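Local coordinates for bacterial bifunctional deaminase-reductase C-terminal domain-containing protein (Corynebacterium diphtheriae, PDB 2P4G), which probably acts as an NADP-dependent reductase of the RibD C-terminal, dihydrofolate-reductase-like family, with a likely role in riboflavin biosynthesis, at residues 47-51 and 52-56; 202-206 and 207-211. All coordinates share one frame; numbering follows the deposited sequence.

Interaction 1. Residues 47-51 and 52-56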
loop_
_atom_site.group_PDB
_atom_site.type_symbol
_atom_site.label_atom_id
_atom_site.label_comp_id
_atom_site.label_asym_id
_atom_site.label_seq_id
_atom_site.Cartn_x
_atom_site.Cartn_y
_atom_site.Cartn_z
ATOM N N SER A 47 3.178 -0.424 4.937
ATOM C CA SER A 47 3.731 -0.084 6.249
ATOM C C SER A 47 3.611 1.422 6.507
ATOM O O SER A 47 3.999 2.210 5.664
ATOM C CB SER A 47 5.174 -0.522 6.370
ATOM O OG SER A 47 5.643 -0.234 7.677
ATOM N N ALA A 48 3.049 1.803 7.661
ATOM C CA ALA A 48 2.946 3.207 8.071
ATOM C C ALA A 48 4.279 3.757 8.606
ATOM O O ALA A 48 4.445 4.983 8.734
ATOM C CB ALA A 48 1.837 3.379 9.153
ATOM N N THR A 49 5.199 2.859 8.973
ATOM C CA THR A 49 6.451 3.263 9.588
ATOM C C THR A 49 7.634 2.651 8.883
ATOM O O THR A 49 7.542 1.585 8.293
ATOM C CB THR A 49 6.541 2.878 11.108
ATOM O OG1 THR A 49 6.479 1.456 11.264
ATOM C CG2 THR A 49 5.450 3.569 11.950
ATOM N N LEU A 50 8.746 3.372 8.970
ATOM C CA LEU A 50 10.060 2.902 8.588
ATOM C C LEU A 50 10.933 3.190 9.803
ATOM O O LEU A 50 10.951 4.307 10.308
ATOM C CB LEU A 50 10.542 3.670 7.359
ATOM C CG LEU A 50 11.942 3.435 6.808
ATOM C CD1 LEU A 50 12.126 1.971 6.517
ATOM C CD2 LEU A 50 12.151 4.296 5.541
ATOM N N SER A 51 11.622 2.173 10.298
ATOM C CA SER A 51 12.358 2.295 11.528
ATOM C C SER A 51 11.478 2.902 12.627
ATOM O O SER A 51 11.905 3.802 13.373
ATOM C CB SER A 51 13.607 3.144 11.313
ATOM O OG SER A 51 14.507 2.482 10.463
ATOM N N GLY A 52 10.232 2.436 12.687
ATOM C CA GLY A 52 9.350 2.788 13.779
ATOM C C GLY A 52 8.681 4.133 13.715
ATOM O O GLY A 52 7.897 4.463 14.604
ATOM N N VAL A 53 8.952 4.899 12.658
ATOM C CA VAL A 53 8.390 6.255 12.499
ATOM C C VAL A 53 7.954 6.506 11.055
ATOM O O VAL A 53 8.434 5.875 10.106
ATOM C CB VAL A 53 9.409 7.378 12.923
ATOM C CG1 VAL A 53 9.577 7.426 14.433
ATOM C CG2 VAL A 53 10.767 7.178 12.232
ATOM N N SER A 54 7.039 7.452 10.921
ATOM C CA SER A 54 6.474 7.850 9.652
ATOM C C SER A 54 7.247 8.991 8.990
ATOM O O SER A 54 7.342 9.043 7.755
ATOM C CB SER A 54 5.031 8.304 9.882
ATOM O OG SER A 54 4.228 7.198 10.233
ATOM N N GLY A 55 7.755 9.912 9.821
ATOM C CA GLY A 55 8.451 11.143 9.365
ATOM C C GLY A 55 9.441 10.965 8.221
ATOM O O GLY A 55 9.306 11.597 7.177
ATOM N N PRO A 56 10.442 10.093 8.412
ATOM C CA PRO A 56 11.462 9.728 7.400
ATOM C C PRO A 56 10.961 9.347 6.007
ATOM O O PRO A 56 11.699 9.493 5.023
ATOM C CB PRO A 56 12.179 8.531 8.049
ATOM C CG PRO A 56 12.105 8.841 9.524
ATOM C CD PRO A 56 10.704 9.437 9.710
#
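A type I' beta turn from Leu50 to Val53 folds the loop that runs from strand 35-43 to helix 60-72 into a tight hairpin-like turn. Leu50 and Val53 form its single antiparallel hydrogen-bonded pair. Leu50 N gives a nearly straight bond to Val53 O (2.8 Å, 173° at the hydrogen), while Val53 N returns a bond to Leu50 O (3.1 Å) from well above the carbonyl plane. Both central residues, Ser51 and Gly52, have positive phi, which this turn type requires and which glycine adopts without strain.

Beyond the pair, the hydroxyl of Ser54 closes the open end: Ser54 OG donates to Ala48 O at 2.7 Å, tilted out of the carbonyl plane. Its chi1 of -69° sets OG opposite its own carbonyl carbon, where it can bridge to the other arm. Between these bonds Thr49 directs its CB toward the returning chain. Thr49 CB packs 3.6 Å from Gly52 C, and Thr49 CG2 rests 3.7 Å from Gly52 O. On the other arm, Val53 CG2 leans against Leu50 O at 3.5 Å.

Within the turn, backbone bonds and the Ser54 hydroxyl thus set the shape. Glu225 adds an outside grip: its carboxylate accepts hydrogen bonds from Thr49 OG1 and from the backbone N of Ser51 and Gly52, tying the turn to the loop that carries it.

Interaction 2. Residues 202-206 and 207-211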
loop_
_atom_site.group_PDB
_atom_site.type_symbol
_atom_site.label_atom_id
_atom_site.label_comp_id
_atom_site.label_asym_id
_atom_site.label_seq_id
_atom_site.Cartn_x
_atom_site.Cartn_y
_atom_site.Cartn_z
ATOM N N GLN A 202 -10.080 2.166 14.055
ATOM C CA GLN A 202 -11.286 2.395 14.858
ATOM C C GLN A 202 -12.234 3.359 14.140
ATOM O O GLN A 202 -13.431 3.177 14.192
ATOM C CB GLN A 202 -10.932 2.942 16.253
ATOM C CG GLN A 202 -10.228 1.946 17.196
ATOM C CD GLN A 202 -9.649 2.596 18.483
ATOM O OE1 GLN A 202 -8.633 3.317 18.455
ATOM N NE2 GLN A 202 -10.314 2.334 19.617
ATOM N N ALA A 203 -11.683 4.364 13.454
ATOM C CA ALA A 203 -12.483 5.390 12.766
ATOM C C ALA A 203 -13.205 4.841 11.528
ATOM O O ALA A 203 -14.368 5.141 11.290
ATOM C CB ALA A 203 -11.575 6.584 12.376
ATOM N N LEU A 204 -12.484 4.066 10.727
ATOM C CA LEU A 204 -13.051 3.403 9.560
ATOM C C LEU A 204 -14.174 2.479 9.940
ATOM O O LEU A 204 -15.236 2.518 9.332
ATOM C CB LEU A 204 -11.983 2.610 8.805
ATOM C CG LEU A 204 -11.006 3.521 8.062
ATOM C CD1 LEU A 204 -9.702 2.798 7.677
ATOM C CD2 LEU A 204 -11.714 4.107 6.853
ATOM N N SER A 205 -13.950 1.649 10.951
ATOM C CA SER A 205 -14.978 0.690 11.361
ATOM C C SER A 205 -16.175 1.353 12.050
ATOM O O SER A 205 -17.256 0.800 12.060
ATOM C CB SER A 205 -14.381 -0.401 12.246
ATOM O OG SER A 205 -14.120 0.097 13.537
ATOM N N LEU A 206 -15.984 2.530 12.631
ATOM C CA LEU A 206 -17.112 3.327 13.119
ATOM C C LEU A 206 -17.792 4.061 11.964
ATOM O O LEU A 206 -18.895 4.571 12.114
ATOM C CB LEU A 206 -16.657 4.335 14.181
ATOM C CG LEU A 206 -16.489 3.815 15.616
ATOM C CD1 LEU A 206 -17.846 3.567 16.254
ATOM C CD2 LEU A 206 -15.643 2.537 15.664
ATOM N N GLY A 207 -17.126 4.131 10.820
ATOM C CA GLY A 207 -17.675 4.784 9.637
ATOM C C GLY A 207 -17.715 6.305 9.730
ATOM O O GLY A 207 -18.625 6.936 9.211
ATOM N N ILE A 208 -16.729 6.909 10.370
ATOM C CA ILE A 208 -16.781 8.345 10.584
ATOM C C ILE A 208 -15.844 9.093 9.642
ATOM O O ILE A 208 -15.866 10.311 9.600
ATOM C CB ILE A 208 -16.513 8.726 12.079
ATOM C CG1 ILE A 208 -15.077 8.414 12.498
ATOM C CG2 ILE A 208 -17.510 8.005 13.009
ATOM C CD1 ILE A 208 -14.812 8.709 13.934
ATOM N N VAL A 209 -15.035 8.357 8.883
ATOM C CA VAL A 209 -14.078 8.950 7.956
ATOM C C VAL A 209 -14.785 9.209 6.638
ATOM O O VAL A 209 -15.335 8.283 6.031
ATOM C CB VAL A 209 -12.854 8.024 7.771
ATOM C CG1 VAL A 209 -11.845 8.627 6.773
ATOM C CG2 VAL A 209 -12.181 7.763 9.141
ATOM N N ASP A 210 -14.820 10.474 6.227
ATOM C CA ASP A 210 -15.465 10.882 4.966
ATOM C C ASP A 210 -14.500 10.850 3.798
ATOM O O ASP A 210 -14.886 10.556 2.684
ATOM C CB ASP A 210 -15.979 12.311 5.071
ATOM C CG ASP A 210 -16.955 12.478 6.178
ATOM O OD1 ASP A 210 -17.987 11.797 6.099
ATOM O OD2 ASP A 210 -16.695 13.260 7.123
ATOM N N ARG A 211 -13.255 11.235 4.068
ATOM C CA ARG A 211 -12.190 11.305 3.060
ATOM C C ARG A 211 -10.886 10.898 3.686
ATOM O O ARG A 211 -10.700 11.063 4.887
ATOM C CB ARG A 211 -11.977 12.719 2.531
ATOM C CG ARG A 211 -12.858 13.031 1.430
ATOM C CD ARG A 211 -12.602 14.374 0.801
ATOM N NE ARG A 211 -13.641 14.503 -0.207
ATOM C CZ ARG A 211 -14.910 14.796 0.063
ATOM N NH1 ARG A 211 -15.303 15.102 1.298
ATOM N NH2 ARG A 211 -15.784 14.842 -0.926
#
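Backbone bonds between Ala203 and Ile208 and between Leu204 and Gly207 close helix 197-206 in a Schellman motif. Ile208 N reaches Ala203 O at 3.1 Å along a nearly straight path (175° at the hydrogen), six residues spanning the bond. Gly207 N donates to Leu204 O at 2.9 Å, more bent and from above the carbonyl plane. Gly207 takes the positive phi of 73° that turns the chain out of the helix, a conformation glycine accepts readily.

Apolar contacts fill the inside of the turn. Ala203, small enough to let the chain fold back over it, meets Val209 CG2 with its CB at a tight 3.5 Å and touches Ile208 CG1 at 4.0 Å. The two branches of Ile208 divide the work: with chi1 at 67°, CG1 goes to Ala203 while Ile208 CG2 lies 3.9 Å from Leu206 CB. Leu204 CD2 approaches Val209 CB, the two side chains crossing at a slant.

Outside the turn, Val209 continues onto Ala38 and Val260 of the sheet, and Ile208 onto Phe180 of helix 175-184. The apolar contact of Ala203 with Ile208, which accompanies the Schellman motif, puts Ile208 CG1 beside Ala203 O, the carbonyl that Ile208 N caps, and polar and apolar contacts together fix the exit from the helix.

In the fold
Interaction 1 precedes interaction 2 along the chain, and both belong to the RibD C-terminal domain. Their centres are 23 Å apart and their nearest atoms about 12 Å, so they do not touch. The two are joined through the mixed sheet: 47-56 follows strand 35-43, while 202-211 ends helix 197-206 and leads into strand 211-217, the neighbour of 35-43 and parallel to it. Interaction 1 is a surface turn, whereas interaction 2 is partly buried against the sheet. Each also meets the second subunit, through Leu50 on Thr238 and Leu204 on Ile220 of that chain, so both turns border the dimer interface.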